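Local atomic coordinates of p-nitrophenyl phosphatase (Pho2) (Archaeoglobus fulgidus, PDB entry 3QGM), a protein that probably acts as a metal-dependent phosphatase of the haloacid dehalogenase (HAD) superfamily and is seen with a bound calcium ion. Residues 10-15 with 195-200; 31-36 with 41-46; 168-173 with 179-184; 94-99 with 135-140. One frame throughout, in Å; residues are numbered along the deposited sequence.

Interaction 1: residues 10-15 with 195-200. With CA (calcium ion), chain E.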
loop_
_atom_site.group_PDB
_atom_site.type_symbol
_atom_site.label_atom_id
_atom_site.label_comp_id
_atom_site.label_asym_id
_atom_site.label_seq_id
_atom_site.Cartn_x
_atom_site.Cartn_y
_atom_site.Cartn_z
ATOM N N GLY A 10 -20.529 -17.786 -28.062
ATOM C CA GLY A 10 -19.161 -17.388 -27.716
ATOM C C GLY A 10 -18.713 -17.650 -26.293
ATOM O O GLY A 10 -19.519 -17.851 -25.384
ATOM N N TYR A 11 -17.400 -17.616 -26.120
ATOM C CA TYR A 11 -16.748 -17.934 -24.847
ATOM C C TYR A 11 -15.657 -16.900 -24.566
ATOM O O TYR A 11 -14.813 -16.639 -25.395
ATOM C CB TYR A 11 -16.159 -19.344 -24.905
ATOM C CG TYR A 11 -17.252 -20.365 -25.020
ATOM C CD1 TYR A 11 -17.818 -20.934 -23.882
ATOM C CD2 TYR A 11 -17.784 -20.702 -26.248
ATOM C CE1 TYR A 11 -18.851 -21.826 -23.971
ATOM C CE2 TYR A 11 -18.853 -21.597 -26.340
ATOM C CZ TYR A 11 -19.381 -22.151 -25.199
ATOM O OH TYR A 11 -20.446 -23.047 -25.265
ATOM N N ILE A 12 -15.724 -16.304 -23.394
ATOM C CA ILE A 12 -14.685 -15.425 -22.876
ATOM C C ILE A 12 -13.883 -16.321 -21.956
ATOM O O ILE A 12 -14.404 -16.777 -20.924
ATOM C CB ILE A 12 -15.265 -14.247 -22.105
ATOM C CG1 ILE A 12 -15.991 -13.348 -23.112
ATOM C CG2 ILE A 12 -14.123 -13.486 -21.361
ATOM C CD1 ILE A 12 -16.669 -12.106 -22.525
ATOM N N ILE A 13 -12.639 -16.609 -22.372
ATOM C CA ILE A 13 -11.804 -17.621 -21.697
ATOM C C ILE A 13 -10.593 -16.999 -21.000
ATOM O O ILE A 13 -9.750 -16.340 -21.593
ATOM C CB ILE A 13 -11.428 -18.788 -22.617
ATOM C CG1 ILE A 13 -12.697 -19.416 -23.227
ATOM C CG2 ILE A 13 -10.697 -19.849 -21.825
ATOM C CD1 ILE A 13 -12.412 -20.592 -24.195
ATOM N N ASP A 14 -10.564 -17.151 -19.687
ATOM C CA ASP A 14 -9.339 -16.854 -18.893
ATOM C C ASP A 14 -8.207 -17.773 -19.398
ATOM O O ASP A 14 -8.449 -18.947 -19.723
ATOM C CB ASP A 14 -9.716 -17.076 -17.429
ATOM C CG ASP A 14 -8.545 -17.149 -16.452
ATOM O OD1 ASP A 14 -7.517 -16.410 -16.495
ATOM O OD2 ASP A 14 -8.732 -17.990 -15.556
ATOM N N ILE A 15 -6.994 -17.228 -19.511
ATOM C CA ILE A 15 -5.837 -17.998 -19.976
ATOM C C ILE A 15 -5.187 -18.750 -18.799
ATOM O O ILE A 15 -5.170 -19.980 -18.794
ATOM C CB ILE A 15 -4.799 -17.094 -20.635
ATOM C CG1 ILE A 15 -5.388 -16.416 -21.888
ATOM C CG2 ILE A 15 -3.512 -17.875 -21.021
ATOM C CD1 ILE A 15 -4.511 -15.287 -22.441
ATOM N N GLU A 195 -15.558 -4.741 -23.452
ATOM C CA GLU A 195 -14.710 -4.702 -24.639
ATOM C C GLU A 195 -14.723 -6.068 -25.321
ATOM O O GLU A 195 -14.747 -6.138 -26.556
ATOM C CB GLU A 195 -13.279 -4.250 -24.351
ATOM C CG GLU A 195 -12.340 -4.270 -25.573
ATOM C CD GLU A 195 -12.678 -3.216 -26.641
ATOM O OE1 GLU A 195 -13.602 -2.400 -26.425
ATOM O OE2 GLU A 195 -12.015 -3.199 -27.696
ATOM N N ALA A 196 -14.701 -7.135 -24.526
ATOM C CA ALA A 196 -14.640 -8.488 -25.071
ATOM C C ALA A 196 -15.932 -8.852 -25.825
ATOM O O ALA A 196 -15.878 -9.463 -26.902
ATOM C CB ALA A 196 -14.353 -9.523 -23.979
ATOM N N LEU A 197 -17.068 -8.483 -25.244
ATOM C CA LEU A 197 -18.388 -8.586 -25.911
ATOM C C LEU A 197 -18.460 -7.857 -27.280
ATOM O O LEU A 197 -18.862 -8.447 -28.291
ATOM C CB LEU A 197 -19.459 -8.036 -24.986
ATOM C CG LEU A 197 -19.795 -8.887 -23.775
ATOM C CD1 LEU A 197 -20.993 -8.299 -23.020
ATOM C CD2 LEU A 197 -20.137 -10.303 -24.196
ATOM N N ASP A 198 -18.036 -6.596 -27.283
ATOM C CA ASP A 198 -17.933 -5.775 -28.475
ATOM C C ASP A 198 -17.060 -6.460 -29.534
ATOM O O ASP A 198 -17.425 -6.546 -30.710
ATOM C CB ASP A 198 -17.329 -4.404 -28.096
ATOM C CG ASP A 198 -17.611 -3.317 -29.147
ATOM O OD1 ASP A 198 -17.072 -3.411 -30.258
ATOM O OD2 ASP A 198 -18.374 -2.359 -28.840
ATOM N N ILE A 199 -15.896 -6.954 -29.118
ATOM C CA ILE A 199 -15.019 -7.693 -30.026
ATOM C C ILE A 199 -15.758 -8.924 -30.549
ATOM O O ILE A 199 -15.780 -9.152 -31.744
ATOM C CB ILE A 199 -13.663 -8.070 -29.347
ATOM C CG1 ILE A 199 -12.802 -6.795 -29.174
ATOM C CG2 ILE A 199 -12.899 -9.150 -30.168
ATOM C CD1 ILE A 199 -11.589 -6.973 -28.279
ATOM N N LEU A 200 -16.392 -9.690 -29.667
ATOM C CA LEU A 200 -17.097 -10.896 -30.078
ATOM C C LEU A 200 -18.265 -10.545 -31.018
ATOM O O LEU A 200 -18.648 -11.336 -31.857
ATOM C CB LEU A 200 -17.631 -11.666 -28.863
ATOM C CG LEU A 200 -16.640 -12.513 -28.038
ATOM C CD1 LEU A 200 -17.275 -12.957 -26.740
ATOM C CD2 LEU A 200 -16.110 -13.712 -28.829
HETATM CA CA CA E . -6.957 -17.359 -14.100
HETATM O O HOH W 1 -5.438 -18.061 -12.322
HETATM O O HOH W 2 -5.358 -15.647 -14.232
HETATM O O HOH W 3 -8.233 -15.846 -13.301
#
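The calcium ion is gripped by both carboxylate oxygens of Asp14, on strand 10-14, whose Ile12 packs on helix 190-200. Asp14 OD2 lies 2.4 Å from the ion and Asp14 OD1 2.6 Å, a bidentate hold. Three waters, Asp212 OD1 and the backbone oxygen of Asp16 complete the site. CG of Asp14 stands trans to the main-chain N (chi1 166°), and from there both oxygens face the ion. Asp14 and Asp16 fit the HAD signature. They lie where strand 10-14 of the parallel sheet gives way to the loop in this Rossmann-like domain, whose helix 190-200 covers one sheet face.

Two residues before Asp14, Ile12 makes the contact with that helix. Its CG1 branch is extended (chi2 179°) and carries CD1 to the helix. Ile12 CD1 meets Ala196 CB at 3.8 Å, while Leu197 CD2 stands a little farther off. Ile12 CG1 touches Leu200 CD1 at 3.9 Å, and these two side chains cross obliquely. Strand 10-14 and the 195-200 part of the helix run at 138° to each other, with their axes 9.8 Å apart at closest. Val207, Val209, Ile44 and Val46 of the adjacent strands flank Ile12.

Interaction 2: residues 31-36 with 41-46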
loop_
_atom_site.group_PDB
_atom_site.type_symbol
_atom_site.label_atom_id
_atom_site.label_comp_id
_atom_site.label_asym_id
_atom_site.label_seq_id
_atom_site.Cartn_x
_atom_site.Cartn_y
_atom_site.Cartn_z
ATOM N N GLU A 31 -6.653 -28.757 -25.588
ATOM C CA GLU A 31 -7.578 -29.628 -26.269
ATOM C C GLU A 31 -8.967 -28.964 -26.349
ATOM O O GLU A 31 -9.602 -28.918 -27.397
ATOM C CB GLU A 31 -7.723 -30.943 -25.494
ATOM C CG GLU A 31 -6.595 -32.028 -25.599
ATOM C CD GLU A 31 -6.886 -33.254 -24.655
ATOM O OE1 GLU A 31 -7.702 -34.130 -25.073
ATOM O OE2 GLU A 31 -6.319 -33.333 -23.505
ATOM N N GLY A 32 -9.446 -28.461 -25.220
ATOM C CA GLY A 32 -10.759 -27.850 -25.161
ATOM C C GLY A 32 -10.916 -26.680 -26.093
ATOM O O GLY A 32 -11.966 -26.492 -26.701
ATOM N N VAL A 33 -9.879 -25.860 -26.197
ATOM C CA VAL A 33 -9.940 -24.726 -27.117
ATOM C C VAL A 33 -10.062 -25.242 -28.520
ATOM O O VAL A 33 -10.895 -24.789 -29.301
ATOM C CB VAL A 33 -8.678 -23.854 -27.038
ATOM C CG1 VAL A 33 -8.619 -22.885 -28.277
ATOM C CG2 VAL A 33 -8.659 -23.083 -25.746
ATOM N N LYS A 34 -9.212 -26.210 -28.848
ATOM C CA LYS A 34 -9.218 -26.758 -30.183
ATOM C C LYS A 34 -10.572 -27.354 -30.533
ATOM O O LYS A 34 -11.096 -27.087 -31.617
ATOM C CB LYS A 34 -8.091 -27.780 -30.342
ATOM C CG LYS A 34 -6.686 -27.162 -30.271
ATOM C CD LYS A 34 -5.646 -28.207 -30.703
ATOM C CE LYS A 34 -4.223 -27.765 -30.443
ATOM N NZ LYS A 34 -3.246 -28.886 -30.650
ATOM N N LYS A 35 -11.167 -28.134 -29.626
ATOM C CA LYS A 35 -12.500 -28.686 -29.878
ATOM C C LYS A 35 -13.559 -27.596 -30.034
ATOM O O LYS A 35 -14.492 -27.758 -30.846
ATOM C CB LYS A 35 -12.941 -29.705 -28.806
ATOM C CG LYS A 35 -12.281 -31.101 -28.926
ATOM C CD LYS A 35 -10.901 -31.198 -28.237
ATOM C CE LYS A 35 -10.434 -32.657 -27.966
ATOM N NZ LYS A 35 -8.929 -32.739 -27.738
ATOM N N LEU A 36 -13.412 -26.495 -29.285
ATOM C CA LEU A 36 -14.323 -25.344 -29.411
ATOM C C LEU A 36 -14.277 -24.631 -30.779
ATOM O O LEU A 36 -15.318 -24.244 -31.290
ATOM C CB LEU A 36 -14.077 -24.301 -28.302
ATOM C CG LEU A 36 -14.759 -24.533 -26.945
ATOM C CD1 LEU A 36 -14.385 -23.407 -25.970
ATOM C CD2 LEU A 36 -16.273 -24.644 -27.089
ATOM N N LYS A 41 -17.289 -22.332 -32.435
ATOM C CA LYS A 41 -17.602 -21.338 -31.403
ATOM C C LYS A 41 -16.554 -20.246 -31.492
ATOM O O LYS A 41 -15.381 -20.519 -31.816
ATOM C CB LYS A 41 -17.602 -21.926 -29.993
ATOM C CG LYS A 41 -18.460 -23.157 -29.760
ATOM C CD LYS A 41 -19.936 -22.988 -30.125
ATOM C CE LYS A 41 -20.794 -23.916 -29.260
ATOM N NZ LYS A 41 -22.290 -23.873 -29.553
ATOM N N LYS A 42 -16.987 -19.016 -31.240
ATOM C CA LYS A 42 -16.102 -17.881 -31.235
ATOM C C LYS A 42 -15.525 -17.793 -29.825
ATOM O O LYS A 42 -16.200 -18.133 -28.845
ATOM C CB LYS A 42 -16.857 -16.589 -31.547
ATOM C CG LYS A 42 -17.600 -16.549 -32.889
ATOM C CD LYS A 42 -18.545 -15.346 -32.848
ATOM C CE LYS A 42 -18.813 -14.685 -34.216
ATOM N NZ LYS A 42 -18.180 -13.343 -34.324
ATOM N N ILE A 43 -14.285 -17.335 -29.730
ATOM C CA ILE A 43 -13.571 -17.314 -28.472
ATOM C C ILE A 43 -12.816 -16.021 -28.375
ATOM O O ILE A 43 -12.318 -15.510 -29.365
ATOM C CB ILE A 43 -12.570 -18.512 -28.375
ATOM C CG1 ILE A 43 -13.319 -19.840 -28.409
ATOM C CG2 ILE A 43 -11.744 -18.440 -27.090
ATOM C CD1 ILE A 43 -12.434 -21.016 -28.130
ATOM N N ILE A 44 -12.760 -15.464 -27.182
ATOM C CA ILE A 44 -11.826 -14.412 -26.903
ATOM C C ILE A 44 -11.149 -14.750 -25.585
ATOM O O ILE A 44 -11.807 -15.076 -24.579
ATOM C CB ILE A 44 -12.457 -13.026 -26.908
ATOM C CG1 ILE A 44 -11.380 -11.947 -26.681
ATOM C CG2 ILE A 44 -13.524 -12.892 -25.853
ATOM C CD1 ILE A 44 -11.789 -10.538 -27.199
ATOM N N PHE A 45 -9.827 -14.713 -25.613
ATOM C CA PHE A 45 -9.010 -15.009 -24.439
ATOM C C PHE A 45 -8.801 -13.699 -23.665
ATOM O O PHE A 45 -8.428 -12.677 -24.255
ATOM C CB PHE A 45 -7.682 -15.611 -24.869
ATOM C CG PHE A 45 -7.816 -16.916 -25.597
ATOM C CD1 PHE A 45 -7.747 -16.960 -26.983
ATOM C CD2 PHE A 45 -8.008 -18.114 -24.903
ATOM C CE1 PHE A 45 -7.901 -18.170 -27.677
ATOM C CE2 PHE A 45 -8.152 -19.325 -25.586
ATOM C CZ PHE A 45 -8.095 -19.350 -26.977
ATOM N N VAL A 46 -9.100 -13.688 -22.370
ATOM C CA VAL A 46 -9.053 -12.431 -21.611
ATOM C C VAL A 46 -8.142 -12.622 -20.417
ATOM O O VAL A 46 -8.327 -13.562 -19.662
ATOM C CB VAL A 46 -10.452 -11.941 -21.179
ATOM C CG1 VAL A 46 -10.355 -10.722 -20.246
ATOM C CG2 VAL A 46 -11.321 -11.544 -22.392
#
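Helix 27-38 and strand 42-47 form the second half of the beta-alpha-beta crossover that starts from strand 10-14, and Leu36 and Lys41 mark the turn between them. The backbone bond there runs from Lys41 N to Leu36 O at 3.0 Å. Its N-H...O angle is 152°. The bond ties the chain back to the helix just before the strand begins.

The Lys41 side chain bends at chi2 (-56°). Its CG rests 3.8 Å from Leu36 CD2, and the two side chains lie aslant to each other. The ammonium end leads away to a salt bridge with Asp7.

Further along the strand the contact is apolar. Ile43 CD1 packs 3.7 Å from Leu36 CB and 3.8 Å from Leu36 CD1, at about a right angle to that side chain. Val33 meets Phe45 from the opposite direction. Val33 CG1 lies in the ring plane at the edge, 3.8 Å from Phe45 CZ. Val33 CG2 is also at the edge, 3.8 Å from Phe45 CE2. Ile43 CG2 lies over one face of the same ring, offset toward the rim. The ring is thus held at its edge by the helix and on one face by its own strand.

Helix 259-264 packs beside helix 27-38, with Leu259 on Val33 and Val263 on Leu36. Strand 42-47 lies between strands 10-14 and 73-75, and its Ile44 and Val46 pack against helix 190-200.

Interaction 3: residues 168-173 with 179-184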
loop_
_atom_site.group_PDB
_atom_site.type_symbol
_atom_site.label_atom_id
_atom_site.label_comp_id
_atom_site.label_asym_id
_atom_site.label_seq_id
_atom_site.Cartn_x
_atom_site.Cartn_y
_atom_site.Cartn_z
HETATM N N MSE A 168 -1.312 -3.888 -4.840
HETATM C CA MSE A 168 -0.410 -3.327 -3.892
HETATM C C MSE A 168 -0.244 -1.813 -4.068
HETATM O O MSE A 168 -0.232 -1.057 -3.059
HETATM C CB MSE A 168 0.940 -3.981 -3.962
HETATM C CG MSE A 168 1.723 -3.609 -2.753
HETATM SE SE MSE A 168 2.854 -2.179 -3.238
HETATM C CE MSE A 168 4.214 -3.504 -3.699
ATOM N N ILE A 169 -0.091 -1.384 -5.320
ATOM C CA ILE A 169 0.124 0.027 -5.618
ATOM C C ILE A 169 -1.227 0.736 -5.378
ATOM O O ILE A 169 -1.294 1.770 -4.745
ATOM C CB ILE A 169 0.657 0.275 -7.057
ATOM C CG1 ILE A 169 2.048 -0.379 -7.234
ATOM C CG2 ILE A 169 0.716 1.764 -7.330
ATOM C CD1 ILE A 169 2.539 -0.466 -8.650
ATOM N N ILE A 170 -2.326 0.120 -5.781
ATOM C CA ILE A 170 -3.631 0.701 -5.489
ATOM C C ILE A 170 -3.873 0.936 -4.021
ATOM O O ILE A 170 -4.406 1.973 -3.632
ATOM C CB ILE A 170 -4.786 -0.140 -6.080
ATOM C CG1 ILE A 170 -4.679 -0.162 -7.605
ATOM C CG2 ILE A 170 -6.145 0.448 -5.653
ATOM C CD1 ILE A 170 -5.362 -1.376 -8.297
ATOM N N GLY A 171 -3.535 -0.054 -3.214
ATOM C CA GLY A 171 -3.714 0.029 -1.794
ATOM C C GLY A 171 -2.827 1.085 -1.161
ATOM O O GLY A 171 -3.274 1.850 -0.283
ATOM N N ALA A 172 -1.579 1.150 -1.613
ATOM C CA ALA A 172 -0.666 2.193 -1.120
ATOM C C ALA A 172 -1.225 3.595 -1.393
ATOM O O ALA A 172 -1.297 4.401 -0.509
ATOM C CB ALA A 172 0.717 2.033 -1.715
ATOM N N LEU A 173 -1.647 3.853 -2.624
ATOM C CA LEU A 173 -2.151 5.154 -3.025
ATOM C C LEU A 173 -3.445 5.501 -2.305
ATOM O O LEU A 173 -3.600 6.624 -1.828
ATOM C CB LEU A 173 -2.349 5.188 -4.537
ATOM C CG LEU A 173 -1.071 5.121 -5.356
ATOM C CD1 LEU A 173 -1.438 5.062 -6.833
ATOM C CD2 LEU A 173 -0.138 6.333 -4.998
ATOM N N ARG A 179 -7.673 8.231 -2.585
ATOM C CA ARG A 179 -8.183 7.935 -3.943
ATOM C C ARG A 179 -8.070 6.463 -4.301
ATOM O O ARG A 179 -6.978 5.871 -4.197
ATOM C CB ARG A 179 -7.385 8.692 -5.015
ATOM C CG ARG A 179 -7.522 10.162 -4.939
ATOM C CD ARG A 179 -6.964 10.780 -6.188
ATOM N NE ARG A 179 -7.732 10.482 -7.392
ATOM C CZ ARG A 179 -7.308 10.793 -8.630
ATOM N NH1 ARG A 179 -6.133 11.374 -8.837
ATOM N NH2 ARG A 179 -8.049 10.510 -9.671
ATOM N N GLU A 180 -9.167 5.894 -4.779
ATOM C CA GLU A 180 -9.111 4.656 -5.530
ATOM C C GLU A 180 -8.979 4.996 -6.991
ATOM O O GLU A 180 -9.176 6.153 -7.375
ATOM C CB GLU A 180 -10.394 3.868 -5.323
ATOM C CG GLU A 180 -10.605 3.522 -3.858
ATOM C CD GLU A 180 -11.818 2.709 -3.673
ATOM O OE1 GLU A 180 -11.748 1.495 -3.963
ATOM O OE2 GLU A 180 -12.831 3.301 -3.303
ATOM N N PRO A 181 -8.684 4.006 -7.829
ATOM C CA PRO A 181 -8.670 4.351 -9.253
ATOM C C PRO A 181 -10.023 4.869 -9.753
ATOM O O PRO A 181 -11.088 4.402 -9.280
ATOM C CB PRO A 181 -8.311 3.010 -9.932
ATOM C CG PRO A 181 -7.548 2.272 -8.884
ATOM C CD PRO A 181 -8.287 2.614 -7.599
ATOM N N ASP A 182 -9.990 5.817 -10.700
ATOM C CA ASP A 182 -11.230 6.255 -11.402
ATOM C C ASP A 182 -11.832 5.091 -12.202
ATOM O O ASP A 182 -13.056 4.926 -12.284
ATOM C CB ASP A 182 -10.928 7.459 -12.328
ATOM C CG ASP A 182 -10.429 8.695 -11.537
ATOM O OD1 ASP A 182 -11.056 8.989 -10.504
ATOM O OD2 ASP A 182 -9.447 9.358 -11.920
ATOM N N VAL A 183 -10.948 4.260 -12.769
ATOM C CA VAL A 183 -11.339 3.151 -13.614
ATOM C C VAL A 183 -10.368 2.015 -13.351
ATOM O O VAL A 183 -9.172 2.218 -13.385
ATOM C CB VAL A 183 -11.247 3.532 -15.110
ATOM C CG1 VAL A 183 -11.630 2.338 -16.012
ATOM C CG2 VAL A 183 -12.153 4.736 -15.408
ATOM N N VAL A 184 -10.896 0.840 -13.032
ATOM C CA VAL A 184 -10.132 -0.391 -13.065
ATOM C C VAL A 184 -10.548 -1.131 -14.357
ATOM O O VAL A 184 -11.746 -1.326 -14.601
ATOM C CB VAL A 184 -10.454 -1.216 -11.849
ATOM C CG1 VAL A 184 -9.671 -2.546 -11.877
ATOM C CG2 VAL A 184 -10.148 -0.391 -10.502
HETATM O O HOH W 4 -5.706 3.786 -5.193
#
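Arg179 opens the second segment, and its backbone oxygen comes within 4.0 Å of Leu173 C on helix 167-177. One water joins the two segments here. It donates to Arg179 O at 2.6 Å and to Ile170 O at 2.7 Å. The Arg179 side chain turns away from the helix. Its NH1 donates to the backbone oxygens of Ile145 and Cys141, and its NH2 forms a salt bridge with Asp182 OD2 at 2.9 Å.

Glu180 points away from the helix and packs on Trp175 of the second subunit. Next comes Pro181, which makes the main apolar contact. Its CD touches Ile170 CG2 at 3.6 Å. Its CG sits 4.0 Å from both Ile170 CG1 and Ile170 CG2, so the ring rests against both branches. The two side chains cross at about a right angle. Ile170 also packs on Trp175 of the second subunit.

Asp182 takes a second bond at OD2, from the backbone N of Tyr147. Val183 then pairs with Ala149 as strand 183-184, outermost in the second parallel sheet within the chain, begins, in what is probably the cap domain of this HAD protein.

Two carbonyl oxygens cannot bond to each other directly. The water supplies both hydrogens, so the polar link depends on it, while beside it Ile170 and Pro181 add a small apolar contact.

Interaction 4: residues 94-99 with 135-140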
loop_
_atom_site.group_PDB
_atom_site.type_symbol
_atom_site.label_atom_id
_atom_site.label_comp_id
_atom_site.label_asym_id
_atom_site.label_seq_id
_atom_site.Cartn_x
_atom_site.Cartn_y
_atom_site.Cartn_z
ATOM N N PHE A 94 1.657 8.921 -17.455
ATOM C CA PHE A 94 2.726 8.446 -16.575
ATOM C C PHE A 94 2.244 7.118 -16.004
ATOM O O PHE A 94 1.080 6.986 -15.572
ATOM C CB PHE A 94 3.025 9.445 -15.472
ATOM C CG PHE A 94 3.896 8.882 -14.385
ATOM C CD1 PHE A 94 5.259 8.830 -14.540
ATOM C CD2 PHE A 94 3.337 8.331 -13.263
ATOM C CE1 PHE A 94 6.059 8.290 -13.566
ATOM C CE2 PHE A 94 4.117 7.762 -12.289
ATOM C CZ PHE A 94 5.500 7.740 -12.448
ATOM N N THR A 95 3.106 6.121 -16.082
ATOM C CA THR A 95 2.803 4.784 -15.589
ATOM C C THR A 95 3.818 4.256 -14.558
ATOM O O THR A 95 5.000 4.595 -14.616
ATOM C CB THR A 95 2.678 3.808 -16.729
ATOM O OG1 THR A 95 2.216 2.574 -16.217
ATOM C CG2 THR A 95 4.079 3.619 -17.451
ATOM N N THR A 96 3.329 3.436 -13.618
ATOM C CA THR A 96 4.173 2.738 -12.658
ATOM C C THR A 96 4.611 1.378 -13.234
ATOM O O THR A 96 5.378 0.652 -12.613
ATOM C CB THR A 96 3.436 2.452 -11.333
ATOM O OG1 THR A 96 2.277 1.642 -11.585
ATOM C CG2 THR A 96 2.992 3.737 -10.641
ATOM N N GLY A 97 4.132 1.067 -14.438
ATOM C CA GLY A 97 4.126 -0.292 -14.932
ATOM C C GLY A 97 5.391 -0.695 -15.642
ATOM O O GLY A 97 6.321 0.079 -15.759
ATOM N N GLU A 98 5.427 -1.951 -16.059
ATOM C CA GLU A 98 6.613 -2.535 -16.691
ATOM C C GLU A 98 6.624 -2.314 -18.226
ATOM O O GLU A 98 5.721 -1.672 -18.784
ATOM C CB GLU A 98 6.645 -4.031 -16.394
ATOM C CG GLU A 98 6.826 -4.361 -14.908
ATOM C CD GLU A 98 7.270 -5.768 -14.687
ATOM O OE1 GLU A 98 7.490 -6.474 -15.693
ATOM O OE2 GLU A 98 7.363 -6.179 -13.508
ATOM N N GLU A 99 7.621 -2.866 -18.900
ATOM C CA GLU A 99 7.807 -2.558 -20.325
ATOM C C GLU A 99 6.651 -2.934 -21.240
ATOM O O GLU A 99 6.399 -2.257 -22.206
ATOM C CB GLU A 99 9.113 -3.176 -20.844
ATOM C CG GLU A 99 10.220 -2.717 -19.999
ATOM C CD GLU A 99 11.510 -2.602 -20.688
ATOM O OE1 GLU A 99 11.861 -3.514 -21.460
ATOM O OE2 GLU A 99 12.166 -1.582 -20.414
ATOM N N THR A 135 6.904 7.556 -5.078
ATOM C CA THR A 135 6.822 8.992 -4.865
ATOM C C THR A 135 6.148 9.636 -6.059
ATOM O O THR A 135 5.271 10.494 -5.894
ATOM C CB THR A 135 8.212 9.615 -4.645
ATOM O OG1 THR A 135 8.756 9.122 -3.429
ATOM C CG2 THR A 135 8.194 11.105 -4.559
ATOM N N LYS A 136 6.562 9.244 -7.248
ATOM C CA LYS A 136 5.982 9.848 -8.456
ATOM C C LYS A 136 4.485 9.586 -8.577
ATOM O O LYS A 136 3.734 10.476 -8.924
ATOM C CB LYS A 136 6.711 9.383 -9.711
ATOM C CG LYS A 136 8.210 9.812 -9.780
ATOM C CD LYS A 136 8.765 9.512 -11.158
ATOM C CE LYS A 136 10.086 10.238 -11.439
ATOM N NZ LYS A 136 11.203 9.270 -11.486
ATOM N N ALA A 137 4.081 8.355 -8.281
ATOM C CA ALA A 137 2.669 7.938 -8.317
ATOM C C ALA A 137 1.894 8.714 -7.293
ATOM O O ALA A 137 0.846 9.254 -7.597
ATOM C CB ALA A 137 2.548 6.418 -8.020
ATOM N N LEU A 138 2.420 8.761 -6.068
ATOM C CA LEU A 138 1.849 9.579 -5.015
ATOM C C LEU A 138 1.616 11.036 -5.515
ATOM O O LEU A 138 0.526 11.607 -5.376
ATOM C CB LEU A 138 2.747 9.551 -3.764
ATOM C CG LEU A 138 2.433 10.618 -2.698
ATOM C CD1 LEU A 138 1.071 10.266 -2.051
ATOM C CD2 LEU A 138 3.541 10.724 -1.668
ATOM N N ARG A 139 2.649 11.645 -6.070
ATOM C CA ARG A 139 2.489 13.041 -6.489
ATOM C C ARG A 139 1.464 13.172 -7.614
ATOM O O ARG A 139 0.652 14.086 -7.597
ATOM C CB ARG A 139 3.842 13.633 -6.849
ATOM C CG ARG A 139 4.738 13.708 -5.601
ATOM C CD ARG A 139 6.115 14.243 -5.931
ATOM N NE ARG A 139 6.959 14.308 -4.779
ATOM C CZ ARG A 139 8.250 14.620 -4.803
ATOM N NH1 ARG A 139 8.854 14.916 -5.956
ATOM N NH2 ARG A 139 8.928 14.657 -3.657
ATOM N N ALA A 140 1.474 12.253 -8.567
ATOM C CA ALA A 140 0.452 12.239 -9.637
ATOM C C ALA A 140 -0.977 12.096 -9.103
ATOM O O ALA A 140 -1.954 12.760 -9.544
ATOM C CB ALA A 140 0.770 11.106 -10.627
#
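The Phe94 ring meets helix 131-143 obliquely, with its outer end against Lys136 and Ala137. Lys136 CB is 3.4 Å from Phe94 CZ, a close approach. Lys136 CD follows at 3.8 Å from Phe94 CE1, so the aliphatic part of the lysine meets the CE1-CZ side of the ring at a slant. The side chains cross at about a right angle. Ala137 N is 4.1 Å from Phe94 CE2. With chi1 at 168°, CG of Phe94 sits trans to the main-chain N and the ring extends to the helix. The other flat group is the Arg139 guanidinium. Thr135 CG2 sits 3.4 Å above one of its faces, offset toward the rim, while Asp160 of the second subunit forms a salt bridge with its NH2.

The ammonium of Lys136 leaves the ring for a salt bridge with Glu132. Next to the ring, Thr96 CG2 touches Ala137 CB at 3.8 Å. With chi1 at 60°, Thr96 OG1 faces elsewhere and bonds to the backbone oxygen of Gly124. Thr95 OG1 accepts from Gly97 N at 3.0 Å, an ST turn that bends the chain as the strand ends. Glu98 then takes the N-cap position of helix 99-107.

Strand 92-95 lies between strands 111-112 and 120-123 in its parallel sheet, and Phe94 and Thr96 also pack on Leu121 and Val123. Helix 99-107 packs on Thr95. Helix 167-177 lies beside helix 131-143, with Ile169 on Thr96 and Leu173 on Ala137.

How the interactions relate
The four contacts fall in two domains. Interactions 1 and 2 share the six-stranded sheet that carries the calcium site, with centres 10 Å apart. Strands 10-14 and 42-47 are neighbours there, and Ile12 and Ile199 pack on Val46 and Ile44. Interactions 3 and 4 share the second sheet, with centres 12 Å apart, and both touch the second subunit. Centres in different domains are 25 to 36 Å apart. Along the chain, the segments of interaction 1 enclose interactions 2, 4 and 3, in that order. The second sheet is built from strands between 73-75 and 207-211 of the first, so the second domain is an insertion, consistent with a HAD cap. Helix 190-200 returns the chain to the metal-binding core.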